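Local coordinates for surface protein SPB1 (Streptococcus agalactiae, PDB 4UZG) that forms the backbone subunit of the group B streptococcus type 2b pilus, probably polymerised by sortase into the pilus shaft, at residues Ile173-Gly178 with Leu238-Ala243; Val207-Glu212 with Gly234-Val239. One frame throughout, in Å; residues are numbered along the deposited sequence.

Interaction 1 (Ile173-Gly178 with Leu238-Ala243); sequences IKKIDG and LVEKKA
Ile173 and Leu238 meet tip to tip across the interior between two β-sheets, one carrying strand 169-177 and the other strand 234-240. Ile173 CD1 lies 3.7 Å from Leu238 CD2, while Ile173 CG1 is about equally far from both leucine methyls. CG1 of Ile173 and CG of Leu238 both stand anti to the carbonyl carbon (chi1 -55° and -53°), which sends the two tips into the interior, and Val277 closes against Leu238. No hydrogen bond joins the two segments, so this pair rests on apolar packing.

Beside it, Lys175 and Glu240 cross at about a right angle without a hydrogen bond, the closest approach being Lys175 CE to Glu240 OE2, 3.2 Å. The lysine chain bends at chi2 and chi4, bringing NZ to Asn279 CG of strand 273-279, to which it is covalently linked. Lys175 NZ also makes a weak hydrogen bond to Ile176 O, 3.4 Å. Glu240 is extended beyond CG, and its other oxygen, OE1, accepts a hydrogen bond from Leu250 N, which helps fix the carboxylate beside the link. A buried Lys-Asn isopeptide bond with an acidic neighbour, tying the first and last strands of a transthyretin-like sandwich, is the hallmark of CnaB-type pilin domains.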
ATOM      1  N   ILE A 173     -10.395  -0.535 -18.958  1.00  7.24           N
ATOM      2  CA  ILE A 173     -10.357  -0.094 -20.343  1.00  8.02           C
ATOM      3  C   ILE A 173     -11.569  -0.634 -21.072  1.00  8.06           C
ATOM      4  O   ILE A 173     -11.828  -1.831 -21.017  1.00  8.65           O
ATOM      5  CB  ILE A 173      -9.090  -0.623 -21.045  1.00  8.81           C
ATOM      6  CG1 ILE A 173      -7.810  -0.236 -20.311  1.00 10.37           C
ATOM      7  CG2 ILE A 173      -9.039  -0.132 -22.492  1.00 10.91           C
ATOM      8  CD1 ILE A 173      -6.578  -1.088 -20.718  1.00 14.94           C
ATOM      9  N   LYS A 174     -12.298   0.236 -21.762  1.00  8.52           N
ATOM     10  CA  LYS A 174     -13.380  -0.191 -22.639  1.00 10.10           C
ATOM     11  C   LYS A 174     -13.020   0.143 -24.065  1.00  9.70           C
ATOM     12  O   LYS A 174     -12.751   1.283 -24.403  1.00 10.57           O
ATOM     13  CB  LYS A 174     -14.712   0.463 -22.311  1.00 12.79           C
ATOM     14  CG  LYS A 174     -15.845  -0.077 -23.219  1.00 16.50           C
ATOM     15  CD  LYS A 174     -17.242   0.363 -22.795  1.00 20.72           C
ATOM     16  CE  LYS A 174     -17.431   1.863 -22.933  1.00 24.25           C
ATOM     17  NZ  LYS A 174     -18.720   2.348 -22.345  1.00 26.21           N
ATOM     18  N   LYS A 175     -13.042  -0.870 -24.907  1.00  8.94           N
ATOM     19  CA  LYS A 175     -12.705  -0.727 -26.312  1.00  9.07           C
ATOM     20  C   LYS A 175     -13.988  -0.683 -27.131  1.00  7.84           C
ATOM     21  O   LYS A 175     -14.822  -1.590 -26.998  1.00  8.38           O
ATOM     22  CB  LYS A 175     -11.881  -1.938 -26.739  1.00  8.74           C
ATOM     23  CG  LYS A 175     -11.343  -1.865 -28.117  1.00 11.42           C
ATOM     24  CD  LYS A 175     -10.403  -0.672 -28.119  1.00 11.26           C
ATOM     25  CE  LYS A 175      -9.750  -0.422 -29.406  1.00 11.85           C
ATOM     26  NZ  LYS A 175     -10.708  -0.069 -30.477  1.00 11.71           N
ATOM     27  N   ILE A 176     -14.135   0.344 -27.957  1.00  7.42           N
ATOM     28  CA  ILE A 176     -15.316   0.499 -28.783  1.00  7.59           C
ATOM     29  C   ILE A 176     -14.962   0.842 -30.226  1.00  8.15           C
ATOM     30  O   ILE A 176     -13.851   1.245 -30.547  1.00  8.65           O
ATOM     31  CB  ILE A 176     -16.276   1.583 -28.221  1.00  9.05           C
ATOM     32  CG1 ILE A 176     -15.686   3.001 -28.357  1.00 10.26           C
ATOM     33  CG2 ILE A 176     -16.710   1.251 -26.796  1.00 10.52           C
ATOM     34  CD1 ILE A 176     -16.672   4.092 -28.048  1.00 12.52           C
ATOM     35  N   ASP A 177     -15.953   0.667 -31.087  1.00  7.97           N
ATOM     36  CA  ASP A 177     -15.942   1.228 -32.440  1.00  8.50           C
ATOM     37  C   ASP A 177     -16.288   2.723 -32.327  1.00  9.14           C
ATOM     38  O   ASP A 177     -17.313   3.078 -31.752  1.00  9.81           O
ATOM     39  CB  ASP A 177     -16.999   0.468 -33.260  1.00  9.97           C
ATOM     40  CG  ASP A 177     -17.116   0.924 -34.690  1.00 11.84           C
ATOM     41  OD1 ASP A 177     -17.276   2.131 -34.954  1.00 14.42           O
ATOM     42  OD2 ASP A 177     -17.144   0.020 -35.543  1.00 14.58           O
ATOM     43  N   GLY A 178     -15.427   3.596 -32.842  1.00 10.20           N
ATOM     44  CA  GLY A 178     -15.635   5.026 -32.694  1.00 11.87           C
ATOM     45  C   GLY A 178     -16.904   5.549 -33.343  1.00 13.29           C
ATOM     46  O   GLY A 178     -17.414   6.601 -32.970  1.00 16.07           O
ATOM     47  N   LEU A 238      -2.036   3.678 -22.832  1.00  5.92           N
ATOM     48  CA  LEU A 238      -2.600   2.458 -23.393  1.00  6.24           C
ATOM     49  C   LEU A 238      -2.073   2.290 -24.805  1.00  6.42           C
ATOM     50  O   LEU A 238      -2.332   3.139 -25.656  1.00  8.36           O
ATOM     51  CB  LEU A 238      -4.117   2.550 -23.435  1.00  6.86           C
ATOM     52  CG  LEU A 238      -4.810   2.916 -22.107  1.00  9.75           C
ATOM     53  CD1 LEU A 238      -6.311   3.055 -22.290  1.00 10.46           C
ATOM     54  CD2 LEU A 238      -4.503   1.960 -21.015  1.00 12.62           C
ATOM     55  N   VAL A 239      -1.355   1.209 -25.054  1.00  6.14           N
ATOM     56  CA  VAL A 239      -0.725   0.957 -26.341  1.00  6.98           C
ATOM     57  C   VAL A 239      -1.406  -0.255 -26.991  1.00  6.58           C
ATOM     58  O   VAL A 239      -1.322  -1.371 -26.482  1.00  6.76           O
ATOM     59  CB  VAL A 239       0.772   0.697 -26.174  1.00  8.27           C
ATOM     60  CG1 VAL A 239       1.434   0.369 -27.497  1.00 10.04           C
ATOM     61  CG2 VAL A 239       1.468   1.887 -25.511  1.00 10.06           C
ATOM     62  N   GLU A 240      -2.070  -0.036 -28.118  1.00  7.02           N
ATOM     63  CA  GLU A 240      -2.704  -1.123 -28.829  1.00  7.10           C
ATOM     64  C   GLU A 240      -1.658  -1.881 -29.625  1.00  7.63           C
ATOM     65  O   GLU A 240      -0.937  -1.307 -30.446  1.00  9.89           O
ATOM     66  CB  GLU A 240      -3.790  -0.601 -29.748  1.00  7.99           C
ATOM     67  CG  GLU A 240      -4.640  -1.701 -30.304  1.00  8.54           C
ATOM     68  CD  GLU A 240      -5.787  -1.179 -31.152  1.00  9.68           C
ATOM     69  OE1 GLU A 240      -5.550  -0.660 -32.257  1.00 11.14           O
ATOM     70  OE2 GLU A 240      -6.947  -1.332 -30.707  1.00 10.41           O
ATOM     71  N   LYS A 241      -1.591  -3.184 -29.374  1.00  7.74           N
ATOM     72  CA  LYS A 241      -0.712  -4.088 -30.087  1.00  8.78           C
ATOM     73  C   LYS A 241      -1.424  -4.825 -31.218  1.00  8.73           C
ATOM     74  O   LYS A 241      -0.778  -5.188 -32.202  1.00 10.67           O
ATOM     75  CB  LYS A 241      -0.098  -5.093 -29.131  1.00 10.82           C
ATOM     76  CG  LYS A 241       0.805  -4.474 -28.087  1.00 16.40           C
ATOM     77  CD  LYS A 241       1.913  -3.599 -28.686  1.00 19.80           C
ATOM     78  CE  LYS A 241       2.910  -4.365 -29.540  1.00 22.62           C
ATOM     79  NZ  LYS A 241       3.761  -5.328 -28.783  1.00 24.88           N
ATOM     80  N   LYS A 242      -2.725  -5.054 -31.089  1.00  8.21           N
ATOM     81  CA  LYS A 242      -3.519  -5.722 -32.127  1.00  8.73           C
ATOM     82  C   LYS A 242      -4.912  -5.116 -32.069  1.00  8.11           C
ATOM     83  O   LYS A 242      -5.526  -5.075 -31.005  1.00  8.20           O
ATOM     84  CB  LYS A 242      -3.584  -7.237 -31.914  1.00 11.33           C
ATOM     85  CG  LYS A 242      -4.297  -7.974 -33.044  1.00 16.47           C
ATOM     86  CD  LYS A 242      -4.199  -9.515 -32.889  1.00 21.74           C
ATOM     87  CE  LYS A 242      -5.284 -10.134 -31.948  1.00 26.71           C
ATOM     88  NZ  LYS A 242      -5.497 -11.682 -32.049  1.00 28.37           N
ATOM     89  N   ALA A 243      -5.407  -4.622 -33.200  1.00  9.87           N
ATOM     90  CA  ALA A 243      -6.757  -4.100 -33.255  1.00 10.65           C
ATOM     91  C   ALA A 243      -7.769  -5.254 -33.290  1.00  9.91           C
ATOM     92  O   ALA A 243      -7.429  -6.369 -33.685  1.00 10.47           O
ATOM     93  CB  ALA A 243      -6.921  -3.215 -34.479  1.00 14.01           C
TER

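Interaction 2 (Val207-Glu212 with Gly234-Val239); sequences VEWGTE and GTYYLV. With CA (calcium ion), chain E; EDO (1,2-ethanediol), chain B.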
ATOM      1  N   VAL A 207       3.694  -6.079  -9.675  1.00  5.04           N
ATOM      2  CA  VAL A 207       3.837  -5.228 -10.845  1.00  5.52           C
ATOM      3  C   VAL A 207       5.302  -5.000 -11.134  1.00  5.03           C
ATOM      4  O   VAL A 207       6.050  -4.627 -10.219  1.00  5.81           O
ATOM      5  CB  VAL A 207       3.154  -3.867 -10.564  1.00  5.18           C
ATOM      6  CG1 VAL A 207       3.582  -2.768 -11.527  1.00  5.75           C
ATOM      7  CG2 VAL A 207       1.631  -4.010 -10.535  1.00  5.74           C
ATOM      8  N   GLU A 208       5.716  -5.171 -12.390  1.00  5.07           N
ATOM      9  CA  GLU A 208       7.067  -4.858 -12.809  1.00  5.46           C
ATOM     10  C   GLU A 208       7.020  -4.029 -14.086  1.00  4.83           C
ATOM     11  O   GLU A 208       6.055  -4.105 -14.866  1.00  5.77           O
ATOM     12  CB  GLU A 208       7.864  -6.136 -13.046  1.00  6.12           C
ATOM     13  CG  GLU A 208       8.304  -6.821 -11.738  1.00  7.17           C
ATOM     14  CD  GLU A 208       9.377  -5.999 -10.997  1.00  8.00           C
ATOM     15  OE1 GLU A 208      10.456  -5.709 -11.602  1.00 10.30           O
ATOM     16  OE2 GLU A 208       9.132  -5.532  -9.886  1.00  8.06           O
ATOM     17  N   TRP A 209       8.062  -3.238 -14.288  1.00  5.05           N
ATOM     18  CA  TRP A 209       8.171  -2.324 -15.416  1.00  5.80           C
ATOM     19  C   TRP A 209       9.451  -2.650 -16.168  1.00  5.79           C
ATOM     20  O   TRP A 209      10.513  -2.723 -15.565  1.00  6.95           O
ATOM     21  CB  TRP A 209       8.175  -0.876 -14.930  1.00  5.76           C
ATOM     22  CG  TRP A 209       6.917  -0.499 -14.246  1.00  5.60           C
ATOM     23  CD1 TRP A 209       6.733  -0.370 -12.897  1.00  6.08           C
ATOM     24  CD2 TRP A 209       5.644  -0.276 -14.854  1.00  5.67           C
ATOM     25  NE1 TRP A 209       5.427  -0.081 -12.625  1.00  5.92           N
ATOM     26  CE2 TRP A 209       4.731  -0.003 -13.804  1.00  5.57           C
ATOM     27  CE3 TRP A 209       5.184  -0.252 -16.179  1.00  6.35           C
ATOM     28  CZ2 TRP A 209       3.392   0.271 -14.048  1.00  6.70           C
ATOM     29  CZ3 TRP A 209       3.875   0.026 -16.413  1.00  6.57           C
ATOM     30  CH2 TRP A 209       2.978   0.284 -15.357  1.00  7.01           C
ATOM     31  N   GLY A 210       9.355  -2.841 -17.476  1.00  5.74           N
ATOM     32  CA  GLY A 210      10.526  -3.222 -18.244  1.00  6.51           C
ATOM     33  C   GLY A 210      10.306  -3.151 -19.731  1.00  5.90           C
ATOM     34  O   GLY A 210       9.652  -2.230 -20.229  1.00  6.01           O
ATOM     35  N   THR A 211      10.903  -4.077 -20.457  1.00  5.86           N
ATOM     36  CA  THR A 211      10.880  -4.012 -21.915  1.00  6.56           C
ATOM     37  C   THR A 211       9.484  -4.316 -22.461  1.00  6.90           C
ATOM     38  O   THR A 211       8.650  -4.976 -21.836  1.00  7.20           O
ATOM     39  CB  THR A 211      11.850  -5.005 -22.544  1.00  7.94           C
ATOM     40  OG1 THR A 211      11.347  -6.326 -22.286  1.00  9.49           O
ATOM     41  CG2 THR A 211      13.279  -4.838 -22.033  1.00  8.26           C
ATOM     42  N   GLU A 212       9.236  -3.831 -23.675  1.00  7.96           N
ATOM     43  CA  GLU A 212       7.990  -4.132 -24.349  1.00  9.08           C
ATOM     44  C   GLU A 212       7.872  -5.638 -24.617  1.00  9.43           C
ATOM     45  O   GLU A 212       6.805  -6.214 -24.509  1.00 10.13           O
ATOM     46  CB  GLU A 212       7.883  -3.312 -25.633  1.00 11.18           C
ATOM     47  CG  GLU A 212       6.520  -3.464 -26.290  1.00 14.59           C
ATOM     48  CD  GLU A 212       6.306  -2.543 -27.463  1.00 17.78           C
ATOM     49  OE1 GLU A 212       7.220  -1.767 -27.821  1.00 19.17           O
ATOM     50  OE2 GLU A 212       5.204  -2.600 -28.038  1.00 21.36           O
ATOM     51  N   GLY A 234      -0.492   7.916 -11.080  1.00  6.44           N
ATOM     52  CA  GLY A 234       0.433   8.398 -12.089  1.00  7.49           C
ATOM     53  C   GLY A 234      -0.232   8.483 -13.441  1.00  6.02           C
ATOM     54  O   GLY A 234      -1.440   8.375 -13.579  1.00  7.13           O
ATOM     55  N   THR A 235       0.618   8.701 -14.428  1.00  6.05           N
ATOM     56  CA  THR A 235       0.176   8.844 -15.816  1.00  6.13           C
ATOM     57  C   THR A 235       0.625   7.615 -16.602  1.00  5.99           C
ATOM     58  O   THR A 235       1.808   7.286 -16.608  1.00  6.88           O
ATOM     59  CB  THR A 235       0.770  10.105 -16.461  1.00  7.85           C
ATOM     60  OG1 THR A 235       0.413  11.240 -15.679  1.00  8.85           O
ATOM     61  CG2 THR A 235       0.239  10.286 -17.880  1.00  9.97           C
ATOM     62  N   TYR A 236      -0.310   6.937 -17.244  1.00  5.68           N
ATOM     63  CA  TYR A 236      -0.048   5.723 -17.985  1.00  5.45           C
ATOM     64  C   TYR A 236      -0.520   5.898 -19.415  1.00  5.60           C
ATOM     65  O   TYR A 236      -1.259   6.835 -19.729  1.00  6.45           O
ATOM     66  CB  TYR A 236      -0.763   4.540 -17.304  1.00  5.69           C
ATOM     67  CG  TYR A 236      -0.280   4.305 -15.893  1.00  5.75           C
ATOM     68  CD1 TYR A 236       0.843   3.533 -15.658  1.00  6.29           C
ATOM     69  CD2 TYR A 236      -0.900   4.894 -14.796  1.00  5.77           C
ATOM     70  CE1 TYR A 236       1.331   3.329 -14.361  1.00  6.37           C
ATOM     71  CE2 TYR A 236      -0.426   4.709 -13.514  1.00  6.29           C
ATOM     72  CZ  TYR A 236       0.685   3.906 -13.285  1.00  6.44           C
ATOM     73  OH  TYR A 236       1.193   3.687 -12.017  1.00  7.07           O
ATOM     74  N   TYR A 237      -0.111   4.974 -20.274  1.00  5.55           N
ATOM     75  CA  TYR A 237      -0.432   5.057 -21.692  1.00  5.78           C
ATOM     76  C   TYR A 237      -0.868   3.699 -22.200  1.00  5.67           C
ATOM     77  O   TYR A 237      -0.167   2.698 -22.034  1.00  6.68           O
ATOM     78  CB  TYR A 237       0.791   5.554 -22.487  1.00  6.67           C
ATOM     79  CG  TYR A 237       1.174   6.966 -22.095  1.00  6.74           C
ATOM     80  CD1 TYR A 237       2.048   7.207 -21.043  1.00  6.96           C
ATOM     81  CD2 TYR A 237       0.607   8.057 -22.739  1.00  7.69           C
ATOM     82  CE1 TYR A 237       2.363   8.499 -20.645  1.00  8.13           C
ATOM     83  CE2 TYR A 237       0.915   9.367 -22.340  1.00  8.86           C
ATOM     84  CZ  TYR A 237       1.801   9.571 -21.296  1.00  8.70           C
ATOM     85  OH  TYR A 237       2.086  10.867 -20.917  1.00 10.51           O
ATOM     86  N   LEU A 238      -2.036   3.678 -22.832  1.00  5.92           N
ATOM     87  CA  LEU A 238      -2.600   2.458 -23.393  1.00  6.24           C
ATOM     88  C   LEU A 238      -2.073   2.290 -24.805  1.00  6.42           C
ATOM     89  O   LEU A 238      -2.332   3.139 -25.656  1.00  8.36           O
ATOM     90  CB  LEU A 238      -4.117   2.550 -23.435  1.00  6.86           C
ATOM     91  CG  LEU A 238      -4.810   2.916 -22.107  1.00  9.75           C
ATOM     92  CD1 LEU A 238      -6.311   3.055 -22.290  1.00 10.46           C
ATOM     93  CD2 LEU A 238      -4.503   1.960 -21.015  1.00 12.62           C
ATOM     94  N   VAL A 239      -1.355   1.209 -25.054  1.00  6.14           N
ATOM     95  CA  VAL A 239      -0.725   0.957 -26.341  1.00  6.98           C
ATOM     96  C   VAL A 239      -1.406  -0.255 -26.991  1.00  6.58           C
ATOM     97  O   VAL A 239      -1.322  -1.371 -26.482  1.00  6.76           O
ATOM     98  CB  VAL A 239       0.772   0.697 -26.174  1.00  8.27           C
ATOM     99  CG1 VAL A 239       1.434   0.369 -27.497  1.00 10.04           C
ATOM    100  CG2 VAL A 239       1.468   1.887 -25.511  1.00 10.06           C
TER
HETATM  101 CA    CA E1474       7.571  -4.344  -8.469  0.92  8.33          CA
HETATM  102  C1  EDO B1471       4.179   7.664 -13.274  1.00  7.94           C
HETATM  103  O1  EDO B1471       3.343   8.689 -13.761  1.00  7.43           O
HETATM  104  C2  EDO B1471       3.578   6.316 -13.627  1.00  8.31           C
HETATM  105  O2  EDO B1471       3.594   6.098 -15.022  1.00  7.71           O
HETATM  106  O   HOH W   1       9.138  -5.352  -6.941  1.00 18.05           O
HETATM  107  O   HOH W   2       8.391  -2.553  -9.783  1.00  7.52           O
HETATM  108  O   HOH W   3       8.378  -2.596  -6.841  1.00 17.83           O
HETATM  109  O   HOH W   4       5.678  -3.400  -7.435  1.00  7.29           O
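Thr235 O receives the shortest hydrogen bond at this contact, 2.7 Å from O2 of a 1,2-ethanediol lodged beside the Trp209-Tyr236 pair. The other hydroxyl of the diol, O1, accepts from Thr235 N in a nearly straight bond (2.8 Å, 173°), and the molecule also bonds to Ala194 N. The diol thus engages both backbone polar groups of Thr235, much as a neighbouring strand would. Its O2 also lies over one face of the Tyr236 ring, displaced toward the rim, 3.6 Å from CE1. Gly234 precedes this site with backbone angles that suit only glycine, and its CA packs against the diol O1.

The protein segments themselves touch through two aromatic side chains. These run at about a right angle to each other, yet their ring planes are near parallel (24°) and slid apart. Trp209 CH2 comes to the edge of the tyrosine ring, near its plane, 3.6 Å from Tyr236 CE1. The ring centroids are 5.8 Å apart, so the rings barely overlap. Tyr236 OH is anchored by a hydrogen bond to Lys232 O, and Leu199 packs against Trp209.

Just before the tryptophan, a calcium ion is bound by Val207 O (2.3 Å) and Glu208 OE2 (2.4 Å), together with Asn206 and four waters. The glutamate curls back to the metal through its bend at chi2 (-69°), so consecutive residues share one ion. Calcium therefore probably steadies the chain that presents Trp209. The aromatic contact itself is apolar and supplies no partner to the backbone N and O of Thr235, which in the crystal bond to the diol, probably a crystallisation additive.

Overall arrangement
Both interactions draw on strand 234-240 and share Leu238 and Val239, with centres about 16 Å apart. Interaction 1 is core: all its touching residues are buried between two sheets of the prealbumin-like domain, and apolar packing adjoins an internal covalent crosslink. Interaction 2 lies nearer the surface, where the small two-stranded sheet containing 208-210 leans on the same strand through a partly exposed tryptophan, with calcium, waters and a diol probably from the crystallisation liquor close by. A salt bridge between Lys241 NZ and Glu212 OE2, 3.2 Å, joins the two sites. At one end the strand lays Glu240 beside the crosslink; toward the other it offers Tyr236 to a tryptophan next to the calcium site in sequence.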